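Local coordinates for protein precorrin-2 dehydrogenase (Bacillus megaterium, PDB 3DFZ) that catalyses the NAD-dependent dehydrogenation of precorrin-2 to sirohydrochlorin, a precursor of both siroheme and anaerobically made adenosylcobalamin, at residues G40-R45 with M120-S125. Numbering follows the deposited sequence.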
ATOM      1  N   GLY B  40     -14.053   9.009  17.312  1.00 16.89           N
ATOM      2  CA  GLY B  40     -13.489  10.337  17.554  1.00 18.93           C
ATOM      3  C   GLY B  40     -12.939  10.967  16.289  1.00 18.97           C
ATOM      4  O   GLY B  40     -13.569  10.903  15.226  1.00 17.71           O
ATOM      5  N   THR B  41     -11.759  11.571  16.415  1.00 21.43           N
ATOM      6  CA  THR B  41     -11.062  12.261  15.320  1.00 22.63           C
ATOM      7  C   THR B  41     -10.310  11.279  14.419  1.00 20.98           C
ATOM      8  O   THR B  41     -10.381  11.378  13.193  1.00 20.23           O
ATOM      9  CB  THR B  41     -10.109  13.308  15.915  1.00 27.59           C
ATOM     10  OG1 THR B  41     -10.893  14.292  16.601  1.00 29.18           O
ATOM     11  CG2 THR B  41      -9.259  13.983  14.844  1.00 30.75           C
ATOM     12  N   ILE B  42      -9.603  10.330  15.032  1.00 21.17           N
ATOM     13  CA  ILE B  42      -8.899   9.289  14.293  1.00 20.49           C
ATOM     14  C   ILE B  42      -9.858   8.358  13.490  1.00 16.25           C
ATOM     15  O   ILE B  42      -9.571   8.038  12.339  1.00 15.32           O
ATOM     16  CB  ILE B  42      -7.927   8.457  15.207  1.00 23.55           C
ATOM     17  CG1 ILE B  42      -7.212   9.367  16.220  1.00 29.18           C
ATOM     18  CG2 ILE B  42      -6.897   7.677  14.358  1.00 24.69           C
ATOM     19  CD1 ILE B  42      -6.543   8.610  17.386  1.00 33.34           C
ATOM     20  N   ALA B  43     -10.970   7.932  14.101  1.00 14.37           N
ATOM     21  CA  ALA B  43     -11.983   7.104  13.415  1.00 11.80           C
ATOM     22  C   ALA B  43     -12.590   7.828  12.213  1.00 11.02           C
ATOM     23  O   ALA B  43     -12.735   7.244  11.138  1.00 10.05           O
ATOM     24  CB  ALA B  43     -13.069   6.648  14.383  1.00 11.63           C
ATOM     25  N   THR B  44     -12.909   9.103  12.401  1.00 12.40           N
ATOM     26  CA  THR B  44     -13.468   9.955  11.357  1.00 13.39           C
ATOM     27  C   THR B  44     -12.521  10.066  10.154  1.00 14.04           C
ATOM     28  O   THR B  44     -12.944   9.881   8.996  1.00 13.96           O
ATOM     29  CB  THR B  44     -13.760  11.359  11.915  1.00 16.08           C
ATOM     30  OG1 THR B  44     -14.650  11.241  13.023  1.00 15.93           O
ATOM     31  CG2 THR B  44     -14.374  12.269  10.865  1.00 18.31           C
ATOM     32  N   ARG B  45     -11.250  10.356  10.439  1.00 15.52           N
ATOM     33  CA  ARG B  45     -10.226  10.499   9.409  1.00 17.14           C
ATOM     34  C   ARG B  45     -10.073   9.187   8.636  1.00 14.80           C
ATOM     35  O   ARG B  45     -10.054   9.200   7.399  1.00 15.12           O
ATOM     36  CB  ARG B  45      -8.910  10.985  10.044  1.00 20.72           C
ATOM     37  CG  ARG B  45      -7.616  10.647   9.299  1.00 23.79           C
ATOM     38  CD  ARG B  45      -6.497  11.718   9.471  1.00 31.27           C
ATOM     39  NE  ARG B  45      -6.577  12.504  10.711  1.00 34.54           N
ATOM     40  CZ  ARG B  45      -5.970  12.194  11.860  1.00 37.40           C
ATOM     41  NH1 ARG B  45      -5.224  11.092  11.972  1.00 38.11           N
ATOM     42  NH2 ARG B  45      -6.121  12.991  12.914  1.00 39.95           N
ATOM     43  N   MET B 120      -4.353  -1.030  13.553  1.00 10.46           N
ATOM     44  CA  MET B 120      -4.323  -0.547  14.925  1.00 14.05           C
ATOM     45  C   MET B 120      -3.837   0.880  14.833  1.00 15.99           C
ATOM     46  O   MET B 120      -2.648   1.157  15.001  1.00 18.24           O
ATOM     47  CB  MET B 120      -3.389  -1.403  15.780  1.00 17.08           C
ATOM     48  CG  MET B 120      -3.801  -2.862  15.846  1.00 17.34           C
ATOM     49  SD  MET B 120      -5.118  -3.107  17.050  1.00 20.83           S
ATOM     50  CE  MET B 120      -5.371  -4.871  16.860  1.00 21.76           C
ATOM     51  N   ALA B 121      -4.770   1.769  14.505  1.00 23.72           N
ATOM     52  CA  ALA B 121      -4.468   3.163  14.190  1.00 26.76           C
ATOM     53  C   ALA B 121      -3.909   3.883  15.402  1.00 31.96           C
ATOM     54  O   ALA B 121      -2.976   4.695  15.291  1.00 34.39           O
ATOM     55  CB  ALA B 121      -5.722   3.863  13.664  1.00 28.66           C
ATOM     56  N   SER B 122      -4.456   3.529  16.565  1.00 35.11           N
ATOM     57  CA  SER B 122      -4.156   4.203  17.826  1.00 41.47           C
ATOM     58  C   SER B 122      -2.867   3.694  18.454  1.00 40.25           C
ATOM     59  O   SER B 122      -2.708   3.778  19.672  1.00 44.45           O
ATOM     60  CB  SER B 122      -5.332   4.055  18.814  1.00 47.20           C
ATOM     61  OG  SER B 122      -6.504   4.726  18.362  1.00 51.06           O
ATOM     62  N   SER B 123      -1.966   3.153  17.620  1.00 35.93           N
ATOM     63  CA  SER B 123      -0.605   2.760  18.015  1.00 35.72           C
ATOM     64  C   SER B 123      -0.604   1.878  19.283  1.00 37.01           C
ATOM     65  O   SER B 123      -1.656   1.302  19.619  1.00 38.01           O
ATOM     66  CB  SER B 123       0.275   4.019  18.177  1.00 66.31           C
ATOM     67  OG  SER B 123      -0.075   4.770  19.338  1.00 72.83           O
ATOM     68  N   PHE B 124       0.543   1.698  19.958  1.00 38.01           N
ATOM     69  CA  PHE B 124       1.881   2.006  19.439  1.00 37.70           C
ATOM     70  C   PHE B 124       2.286   0.858  18.521  1.00 35.18           C
ATOM     71  O   PHE B 124       2.823   1.079  17.427  1.00 35.11           O
ATOM     72  CB  PHE B 124       2.889   2.178  20.587  1.00 40.85           C
ATOM     73  CG  PHE B 124       4.331   2.261  20.137  1.00 41.99           C
ATOM     74  CD1 PHE B 124       4.860   3.456  19.645  1.00 44.92           C
ATOM     75  CD2 PHE B 124       5.167   1.149  20.223  1.00 42.14           C
ATOM     76  CE1 PHE B 124       6.199   3.536  19.233  1.00 48.18           C
ATOM     77  CE2 PHE B 124       6.508   1.220  19.813  1.00 45.24           C
ATOM     78  CZ  PHE B 124       7.022   2.417  19.318  1.00 48.28           C
ATOM     79  N   SER B 125       1.992  -0.358  18.989  1.00 34.88           N
ATOM     80  CA  SER B 125       2.160  -1.590  18.229  1.00 34.42           C
ATOM     81  C   SER B 125       1.236  -1.604  17.016  1.00 31.17           C
ATOM     82  O   SER B 125       0.207  -0.907  16.993  1.00 29.53           O
ATOM     83  CB  SER B 125       1.859  -2.802  19.119  1.00 37.31           C
ATOM     84  OG  SER B 125       0.454  -3.009  19.244  1.00 37.12           O
TER
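I42, in the first turn of helix 41-50, meets A121 and S122 at the C-terminal edge of the parallel sheet in the Rossmann-type NAD-binding domain. Its CB points at the loop that leaves strand 117-120, at one edge of the sheet, and the side chain forks at this atom. One branch is the single methyl CG2, set anti to the backbone N, which comes against CB of A121 at 4.1 Å in a small apolar contact. The other runs through CG1, beside the backbone N (chi1 -39°), and continues nearly extended to CD1, whose nearest partner across the contact is OG of S122 at 4.0 Å. That hydroxyl is hydrogen-bonded to the carbonyl O of T99, so the methyl merely lies against a polar group already engaged. A121 and S122 are the central residues of a type I turn from M120 to S123, which brings both to the helix. The touch is slight, burying 89 Å² in all. T41 and I42 probably contribute to the NAD(+) site, as in relatives, and G40 and A43 fit the GxGxxA pattern. On the far side of the helix, T44 packs against helix 66-73, its OG1 hydrogen-bonded to OG of S65.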